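Local coordinates for attaching and effacing protein, pathogenesis factor (PDB 4E9L) that probably mediates adhesion of Escherichia coli to host cells as an invasin-like surface adhesin, of which this chain is a row of bacterial immunoglobulin-like domains, at residues S299-D304 / V377-N382; L316-K321 / Q384-Q389; P336-A341 / E347-G352; T355-G358 / Y362-T365. One frame throughout, in Å; residues are numbered along the deposited sequence.

Contact 1. Residues S299-D304 / V377-N382; sequences STLVAD and VMPRVN
Leu301 sends one methyl, CD2, against two residues of 377-382, and that single group carries the contact. It meets the CD-CG edge of Pro379, with Leu301 CD2 3.7 Å from Pro379 CD and 4.0 Å from Pro379 CG. The same methyl lies 4.0 Å from CG1 of Val377 and 3.9 Å from the carbonyl O of Val377, so it sits where side chain and backbone of the second segment come together. Leu301 reaches across because its CG is anti to the backbone N (chi1 -180°), which carries the branch off strand 300-303 toward the facing sheet. The contact is small, 116 Å² summed over both sides, and its side-chain contacts are apolar. Around this first shell, Leu301 also packs on Phe318 and Leu391, Val377 on Phe338, and Pro379 on Val387, which places the methyl at the side of the hydrophobic interior of an immunoglobulin-like beta-sandwich, under its edge strand. Strand 300-303 is the outer strand of one sheet, bound to strand 313-319 through Thr300 with Thr319 and Val302 with Thr317. Strand 373-381 belongs to the other sheet, where Val377 pairs with Leu391 and Met378 with Val337, and Leu301 bridges the two.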
# COMPACT_ATOMS: atom_id res chain seq x y z
N SER A 299 -1.14 -3.16 33.71
CA SER A 299 -1.29 -4.59 33.90
C SER A 299 -1.12 -4.96 35.37
O SER A 299 -0.48 -4.20 36.10
CB SER A 299 -0.31 -5.33 33.00
OG SER A 299 -0.67 -5.09 31.64
N THR A 300 -1.74 -6.08 35.82
CA THR A 300 -1.68 -6.49 37.24
C THR A 300 -1.45 -7.99 37.40
O THR A 300 -1.90 -8.77 36.58
CB THR A 300 -2.98 -6.10 38.01
OG1 THR A 300 -4.12 -6.77 37.46
CG2 THR A 300 -3.24 -4.58 38.05
N LEU A 301 -0.81 -8.38 38.51
CA LEU A 301 -0.59 -9.77 38.87
C LEU A 301 -0.97 -9.92 40.33
O LEU A 301 -0.45 -9.19 41.16
CB LEU A 301 0.88 -10.20 38.66
CG LEU A 301 1.17 -11.67 39.03
CD1 LEU A 301 0.43 -12.66 38.07
CD2 LEU A 301 2.65 -11.96 39.02
N VAL A 302 -1.88 -10.84 40.64
CA VAL A 302 -2.30 -11.17 42.02
C VAL A 302 -2.20 -12.69 42.21
O VAL A 302 -2.22 -13.42 41.23
CB VAL A 302 -3.74 -10.65 42.36
CG1 VAL A 302 -3.84 -9.12 42.24
CG2 VAL A 302 -4.81 -11.32 41.50
N ALA A 303 -2.18 -13.16 43.48
CA ALA A 303 -2.18 -14.57 43.84
C ALA A 303 -3.40 -14.78 44.73
O ALA A 303 -3.91 -13.79 45.26
CB ALA A 303 -0.90 -14.91 44.61
N ASP A 304 -3.91 -16.02 44.87
CA ASP A 304 -5.06 -16.30 45.75
C ASP A 304 -4.64 -16.40 47.25
O ASP A 304 -5.49 -16.44 48.13
CB ASP A 304 -5.86 -17.54 45.28
CG ASP A 304 -5.13 -18.88 45.33
OD1 ASP A 304 -4.10 -18.97 46.02
OD2 ASP A 304 -5.64 -19.85 44.74
N VAL A 377 7.82 -12.14 42.35
CA VAL A 377 7.38 -12.80 41.12
C VAL A 377 7.18 -11.76 40.00
O VAL A 377 6.29 -10.91 40.10
CB VAL A 377 6.10 -13.66 41.37
CG1 VAL A 377 5.64 -14.35 40.11
CG2 VAL A 377 6.31 -14.68 42.48
N MET A 378 8.00 -11.84 38.95
CA MET A 378 7.91 -10.90 37.84
C MET A 378 7.38 -11.58 36.59
O MET A 378 8.10 -12.39 35.98
CB MET A 378 9.24 -10.14 37.60
CG MET A 378 9.20 -9.17 36.40
SD MET A 378 7.87 -7.91 36.40
CE MET A 378 8.45 -6.82 37.75
N PRO A 379 6.11 -11.30 36.22
CA PRO A 379 5.57 -11.90 34.99
C PRO A 379 6.32 -11.33 33.78
O PRO A 379 6.83 -10.19 33.81
CB PRO A 379 4.10 -11.47 34.99
CG PRO A 379 4.09 -10.20 35.75
CD PRO A 379 5.14 -10.37 36.82
N ARG A 380 6.39 -12.14 32.73
CA ARG A 380 7.08 -11.81 31.50
C ARG A 380 6.18 -12.04 30.30
O ARG A 380 5.49 -13.07 30.23
CB ARG A 380 8.36 -12.67 31.37
CG ARG A 380 9.50 -12.24 32.27
CD ARG A 380 10.29 -11.16 31.56
NE ARG A 380 11.30 -10.56 32.41
CZ ARG A 380 12.60 -10.84 32.34
NH1 ARG A 380 13.04 -11.73 31.46
NH2 ARG A 380 13.46 -10.25 33.15
N VAL A 381 6.21 -11.10 29.35
CA VAL A 381 5.43 -11.19 28.11
C VAL A 381 6.38 -10.72 26.99
O VAL A 381 6.88 -9.60 27.07
CB VAL A 381 4.11 -10.35 28.16
CG1 VAL A 381 3.42 -10.32 26.81
CG2 VAL A 381 3.15 -10.87 29.22
N ASN A 382 6.64 -11.57 26.00
CA ASN A 382 7.55 -11.27 24.87
C ASN A 382 8.92 -10.76 25.36
O ASN A 382 9.42 -9.75 24.87
CB ASN A 382 6.89 -10.31 23.85
CG ASN A 382 5.70 -10.89 23.11
OD1 ASN A 382 5.62 -12.10 22.81
ND2 ASN A 382 4.75 -10.03 22.75

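Contact 2. Residues L316-K321 / Q384-Q389; sequences LTFTMK and QNAVAQ
The backbone of 316-321 is extended, as strand 313-319 runs out toward Lys321, whereas 384-389 leaves the short strand 384-385 and turns at Ala386 (phi -99°, psi -7°) before Val387 extends again. Between them lies one end of the core of an immunoglobulin-like beta-sandwich of the invasin domain 3 family, with Phe318 as one of its inward-facing aromatics. The far end of the ring does the touching: CZ of Phe318 is 3.5 Å from CB of Ala386, which approaches the ring obliquely. Next to it, CE1 of Phe318 lies 4.0 Å from CG1 of Val387, and this methyl stands at the ring edge, near its plane. Two neighbouring ring carbons thus meet two consecutive residues of the turn. With chi1 at 174°, the Phe318 ring swings to the far side of its CA-CB bond from the backbone N, into the space between the sheets. Val387 offers CG1 from the position beside its own backbone N. Further out, Leu301, Pro333 and Val381 pack on Phe318, while Ala386 also touches Met294 and Val381. Backbone bonds from Phe318 to Tyr362 and from Thr319 to Thr300 hold the strand between its two sheet neighbours. The turn also brings a polar atom to the aromatic: the carbonyl O of Ala386 lies in the ring plane at its edge, 3.9 Å from CE1 of Phe318.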
# COMPACT_ATOMS: atom_id res chain seq x y z
N LEU A 316 -2.23 -17.84 40.21
CA LEU A 316 -1.81 -16.51 39.79
C LEU A 316 -2.83 -16.01 38.80
O LEU A 316 -3.25 -16.78 37.93
CB LEU A 316 -0.41 -16.55 39.10
CG LEU A 316 0.76 -17.05 39.95
CD1 LEU A 316 2.08 -16.96 39.16
CD2 LEU A 316 0.83 -16.32 41.30
N THR A 317 -3.25 -14.74 38.92
CA THR A 317 -4.18 -14.10 37.97
C THR A 317 -3.49 -12.89 37.39
O THR A 317 -3.18 -11.93 38.11
CB THR A 317 -5.56 -13.78 38.59
OG1 THR A 317 -6.15 -14.98 39.07
CG2 THR A 317 -6.53 -13.16 37.55
N PHE A 318 -3.20 -12.96 36.08
CA PHE A 318 -2.49 -11.92 35.36
C PHE A 318 -3.44 -11.21 34.39
O PHE A 318 -4.00 -11.86 33.51
CB PHE A 318 -1.24 -12.50 34.66
CG PHE A 318 -0.52 -11.53 33.76
CD1 PHE A 318 0.01 -10.34 34.27
CD2 PHE A 318 -0.41 -11.78 32.40
CE1 PHE A 318 0.65 -9.43 33.42
CE2 PHE A 318 0.23 -10.86 31.55
CZ PHE A 318 0.74 -9.68 32.07
N THR A 319 -3.66 -9.88 34.61
CA THR A 319 -4.57 -9.07 33.78
C THR A 319 -3.69 -8.19 32.93
O THR A 319 -2.92 -7.40 33.46
CB THR A 319 -5.55 -8.26 34.65
OG1 THR A 319 -6.36 -9.18 35.36
CG2 THR A 319 -6.44 -7.31 33.82
N MET A 320 -3.79 -8.35 31.63
CA MET A 320 -2.94 -7.62 30.73
C MET A 320 -3.70 -6.57 29.92
O MET A 320 -4.69 -6.88 29.25
CB MET A 320 -2.18 -8.62 29.85
CG MET A 320 -1.36 -7.99 28.78
SD MET A 320 -0.02 -9.05 28.20
CE MET A 320 -0.88 -10.44 27.57
N LYS A 321 -3.23 -5.32 30.00
CA LYS A 321 -3.83 -4.23 29.23
C LYS A 321 -2.76 -3.45 28.43
O LYS A 321 -1.58 -3.47 28.79
CB LYS A 321 -4.57 -3.27 30.16
CG LYS A 321 -5.88 -3.84 30.71
CD LYS A 321 -6.61 -2.79 31.54
CE LYS A 321 -7.78 -3.37 32.31
NZ LYS A 321 -7.33 -4.04 33.54
N GLN A 384 9.66 -9.23 28.10
CA GLN A 384 9.66 -7.98 28.87
C GLN A 384 8.91 -8.12 30.20
O GLN A 384 7.93 -8.86 30.26
CB GLN A 384 8.98 -6.85 28.06
CG GLN A 384 9.66 -6.51 26.72
CD GLN A 384 10.99 -5.83 26.89
OE1 GLN A 384 12.05 -6.43 26.66
NE2 GLN A 384 10.98 -4.57 27.32
N ASN A 385 9.30 -7.31 31.23
CA ASN A 385 8.58 -7.26 32.51
C ASN A 385 7.15 -6.82 32.20
O ASN A 385 6.95 -5.87 31.44
CB ASN A 385 9.22 -6.28 33.48
CG ASN A 385 10.53 -6.76 34.05
OD1 ASN A 385 11.01 -7.86 33.79
ND2 ASN A 385 11.13 -5.92 34.86
N ALA A 386 6.18 -7.57 32.70
CA ALA A 386 4.78 -7.35 32.36
C ALA A 386 3.97 -6.55 33.39
O ALA A 386 2.82 -6.21 33.13
CB ALA A 386 4.13 -8.69 32.05
N VAL A 387 4.56 -6.25 34.56
CA VAL A 387 3.92 -5.40 35.58
C VAL A 387 4.92 -4.35 36.04
O VAL A 387 6.12 -4.54 35.86
CB VAL A 387 3.25 -6.14 36.77
CG1 VAL A 387 2.05 -6.98 36.30
CG2 VAL A 387 4.27 -6.97 37.55
N ALA A 388 4.44 -3.24 36.63
CA ALA A 388 5.34 -2.17 37.11
C ALA A 388 6.23 -2.67 38.28
O ALA A 388 7.44 -2.41 38.30
CB ALA A 388 4.52 -0.97 37.56
N GLN A 389 5.62 -3.37 39.23
CA GLN A 389 6.31 -3.89 40.43
C GLN A 389 5.98 -5.37 40.60
O GLN A 389 4.83 -5.76 40.37
CB GLN A 389 5.91 -3.08 41.69
CG GLN A 389 6.48 -1.64 41.72
CD GLN A 389 8.00 -1.59 41.62
OE1 GLN A 389 8.58 -0.76 40.92
NE2 GLN A 389 8.67 -2.51 42.29

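Contact 3. Residues P336-A341 / E347-G352; sequences PVFSGA and ERPSAG
Phe338 lays one face of its ring over Pro349, whose CB sits above the ring centre, 4.1 Å from the centroid and 9° off the ring normal. This is a CH-pi contact, and the two side chains run antiparallel as they pass. The backbone of Pro349 continues the cover on that face: its carbonyl O is 3.5 Å from CE1 of Phe338, so the ring lies over both the proline and the peptide that follows it. The ring is directed here by a first torsion that sets CG beside the backbone N of Phe338 (chi1 -55°). Beyond the ring, toward 340-341, Arg348 extends its chain from CG to NE and brings NH2 to 2.8 Å from the carbonyl O of Phe338, which lies at the edge of the guanidinium near its plane. Farther along, toward 350-352, CD of Pro336 meets CB of Ala351 at 3.6 Å. Phe338 holds the middle of the contact and makes its largest share of buried surface. The arrangement closes one margin of the immunoglobulin-like sandwich. Strand 337-339 pairs with strand 373-381 in one sheet, while 350-358 pairs with 361-367 as the outermost strand of the other. Leu366 and Val377, one from each of those partner strands, also pack on Phe338.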
# COMPACT_ATOMS: atom_id res chain seq x y z
N PRO A 336 7.35 -16.76 34.57
CA PRO A 336 7.75 -15.59 35.38
C PRO A 336 9.20 -15.73 35.86
O PRO A 336 9.77 -16.81 35.80
CB PRO A 336 6.79 -15.61 36.59
CG PRO A 336 5.88 -16.78 36.39
CD PRO A 336 6.49 -17.68 35.35
N VAL A 337 9.79 -14.62 36.31
CA VAL A 337 11.15 -14.56 36.85
C VAL A 337 11.00 -14.46 38.40
O VAL A 337 10.18 -13.69 38.90
CB VAL A 337 11.91 -13.35 36.25
CG1 VAL A 337 13.15 -13.02 37.05
CG2 VAL A 337 12.27 -13.60 34.77
N PHE A 338 11.75 -15.28 39.14
CA PHE A 338 11.70 -15.34 40.61
C PHE A 338 12.99 -14.85 41.24
O PHE A 338 14.07 -15.24 40.79
CB PHE A 338 11.42 -16.79 41.08
CG PHE A 338 10.17 -17.38 40.48
CD1 PHE A 338 10.24 -18.28 39.41
CD2 PHE A 338 8.91 -17.04 40.97
CE1 PHE A 338 9.07 -18.85 38.87
CE2 PHE A 338 7.75 -17.60 40.43
CZ PHE A 338 7.84 -18.48 39.36
N SER A 339 12.88 -14.05 42.32
CA SER A 339 14.03 -13.59 43.11
C SER A 339 13.63 -13.52 44.59
O SER A 339 12.45 -13.71 44.91
CB SER A 339 14.54 -12.24 42.59
OG SER A 339 13.56 -11.23 42.75
N GLY A 340 14.61 -13.30 45.47
CA GLY A 340 14.38 -13.24 46.91
C GLY A 340 14.68 -14.57 47.56
O GLY A 340 14.95 -15.54 46.84
N ALA A 341 14.69 -14.62 48.91
CA ALA A 341 15.02 -15.82 49.70
C ALA A 341 14.26 -17.09 49.26
O ALA A 341 14.88 -18.14 49.12
CB ALA A 341 14.77 -15.56 51.19
N GLU A 347 14.73 -26.79 45.55
CA GLU A 347 13.57 -26.75 44.66
C GLU A 347 13.14 -25.30 44.50
O GLU A 347 12.76 -24.65 45.48
CB GLU A 347 12.39 -27.57 45.21
CG GLU A 347 12.73 -29.02 45.44
CD GLU A 347 11.54 -29.87 45.83
OE1 GLU A 347 11.39 -30.18 47.04
OE2 GLU A 347 10.78 -30.26 44.92
N ARG A 348 13.24 -24.79 43.28
CA ARG A 348 12.91 -23.43 42.91
C ARG A 348 11.39 -23.34 42.66
O ARG A 348 10.81 -24.34 42.24
CB ARG A 348 13.67 -23.10 41.61
CG ARG A 348 13.85 -21.61 41.40
CD ARG A 348 14.92 -21.24 40.39
NE ARG A 348 14.82 -19.81 40.15
CZ ARG A 348 15.69 -18.90 40.58
NH1 ARG A 348 16.81 -19.28 41.18
NH2 ARG A 348 15.47 -17.61 40.37
N PRO A 349 10.71 -22.17 42.89
CA PRO A 349 9.28 -22.09 42.54
C PRO A 349 9.09 -22.25 41.03
O PRO A 349 9.99 -21.91 40.26
CB PRO A 349 8.88 -20.67 42.96
CG PRO A 349 9.97 -20.21 43.89
CD PRO A 349 11.21 -20.88 43.40
N SER A 350 7.92 -22.73 40.59
CA SER A 350 7.68 -22.96 39.17
C SER A 350 6.23 -22.62 38.85
O SER A 350 5.35 -23.05 39.59
CB SER A 350 7.92 -24.44 38.85
OG SER A 350 7.67 -24.77 37.50
N ALA A 351 5.97 -21.91 37.74
CA ALA A 351 4.59 -21.64 37.33
C ALA A 351 4.26 -22.57 36.17
O ALA A 351 5.11 -22.83 35.33
CB ALA A 351 4.41 -20.18 36.91
N GLY A 352 3.04 -23.11 36.17
CA GLY A 352 2.59 -23.98 35.10
C GLY A 352 2.15 -23.17 33.89
O GLY A 352 2.33 -21.94 33.86

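Contact 4. Residues T355-G358 / Y362-T365; sequences TEKG and YVST
The Tyr362 ring carries the side chain of Glu356 over one face, with CG of Glu356 3.6 Å above the ring plane and offset toward the rim. The CH-pi contact measures 3.9 Å from Glu356 CG to the ring centroid, 24° off the normal. Glu356 CB lies 3.6 Å from CE2 of Tyr362, so the methylene chain follows the ring outward. The carboxylate plane of Glu356 is turned 28° from the ring plane. A chi1 of -167° and an extended chain beyond CG carry this carboxylate out to the phenol end of the ring. The two polar ends lie close there, but their hydrogen bonds go to other partners. Glu356 OE1 bonds Gly330 N and Glu356 OE2 bonds Thr329 OG1 and Gly360 N, while Tyr362 OH bonds Val328 O and Leu331 N. In the backbone, two hydrogen bonds join this part of the antiparallel hairpin of strands 350-358 and 361-367. Thr355 N to Val363 O and Val363 N to Thr355 O both span 2.9 Å, making this a hydrogen-bonded pair, and Glu356 with Tyr362 is the next, non-hydrogen-bonded one. Lys357 and Gly358 then both face Val361 in a classic beta bulge. On the side of the sheet with Thr355, Lys357 CE approaches Val363 CB. Chemically, the aliphatic part of Glu356 covers the aromatic face while carboxylate and phenol both bind the 328-331 loop, which ties this loop to the hairpin; the several donors around the carboxylate would be expected to favour its charged form.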
# COMPACT_ATOMS: atom_id res chain seq x y z
N THR A 355 -3.42 -20.13 31.08
CA THR A 355 -4.66 -20.32 30.34
C THR A 355 -5.41 -18.98 30.33
O THR A 355 -5.62 -18.40 31.39
CB THR A 355 -5.52 -21.45 30.94
OG1 THR A 355 -4.74 -22.64 30.98
CG2 THR A 355 -6.81 -21.70 30.13
N GLU A 356 -5.83 -18.52 29.14
CA GLU A 356 -6.60 -17.26 29.10
C GLU A 356 -8.05 -17.62 29.40
O GLU A 356 -8.70 -18.29 28.59
CB GLU A 356 -6.42 -16.53 27.75
CG GLU A 356 -6.92 -15.10 27.80
CD GLU A 356 -6.93 -14.31 26.51
OE1 GLU A 356 -6.38 -14.79 25.49
OE2 GLU A 356 -7.48 -13.19 26.54
N LYS A 357 -8.52 -17.25 30.59
CA LYS A 357 -9.86 -17.59 31.11
C LYS A 357 -10.87 -16.44 31.04
O LYS A 357 -12.09 -16.65 31.18
CB LYS A 357 -9.73 -18.14 32.55
CG LYS A 357 -8.93 -19.44 32.65
CD LYS A 357 -9.50 -20.35 33.73
CE LYS A 357 -8.55 -21.42 34.22
NZ LYS A 357 -8.37 -22.51 33.22
N GLY A 358 -10.35 -15.24 30.87
CA GLY A 358 -11.15 -14.03 30.67
C GLY A 358 -10.48 -13.19 29.60
O GLY A 358 -9.34 -13.46 29.23
N TYR A 362 -5.12 -14.01 32.33
CA TYR A 362 -4.38 -15.27 32.23
C TYR A 362 -4.17 -15.87 33.61
O TYR A 362 -3.80 -15.16 34.55
CB TYR A 362 -3.05 -15.08 31.46
CG TYR A 362 -3.24 -14.42 30.09
CD1 TYR A 362 -3.38 -13.03 29.98
CD2 TYR A 362 -3.22 -15.17 28.92
CE1 TYR A 362 -3.57 -12.42 28.73
CE2 TYR A 362 -3.40 -14.57 27.67
CZ TYR A 362 -3.57 -13.20 27.58
OH TYR A 362 -3.73 -12.62 26.33
N VAL A 363 -4.43 -17.18 33.74
CA VAL A 363 -4.32 -17.87 35.03
C VAL A 363 -3.24 -18.95 34.94
O VAL A 363 -3.13 -19.64 33.92
CB VAL A 363 -5.73 -18.42 35.47
CG1 VAL A 363 -5.63 -19.27 36.74
CG2 VAL A 363 -6.73 -17.28 35.67
N SER A 364 -2.41 -19.06 35.99
CA SER A 364 -1.36 -20.09 36.10
C SER A 364 -1.29 -20.58 37.54
O SER A 364 -1.56 -19.83 38.48
CB SER A 364 0.00 -19.53 35.70
OG SER A 364 1.04 -20.49 35.85
N THR A 365 -0.88 -21.83 37.72
CA THR A 365 -0.70 -22.41 39.05
C THR A 365 0.77 -22.27 39.39
O THR A 365 1.63 -22.75 38.65
CB THR A 365 -1.11 -23.90 39.06
OG1 THR A 365 -2.52 -24.00 38.80
CG2 THR A 365 -0.78 -24.57 40.39

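From the N terminus, strand 300-303 opens contact 1 and strand 313-319 opens contact 2. The chain then forms contact 3 and contact 4 in series, the first closing before the second opens, and both are nested inside the loops of contacts 1 and 2. Contact 1 closes at 377-382 and contact 2 at 384-389, so these two long loops cross. Contacts 1 and 2 have centres about 4 Å apart and join the two sheets of the last immunoglobulin-like domain of this fragment. Contact 3 joins the same sheets at one margin, its centre about 18 Å from that of contact 4, which ties the 350-358/361-367 hairpin within one sheet.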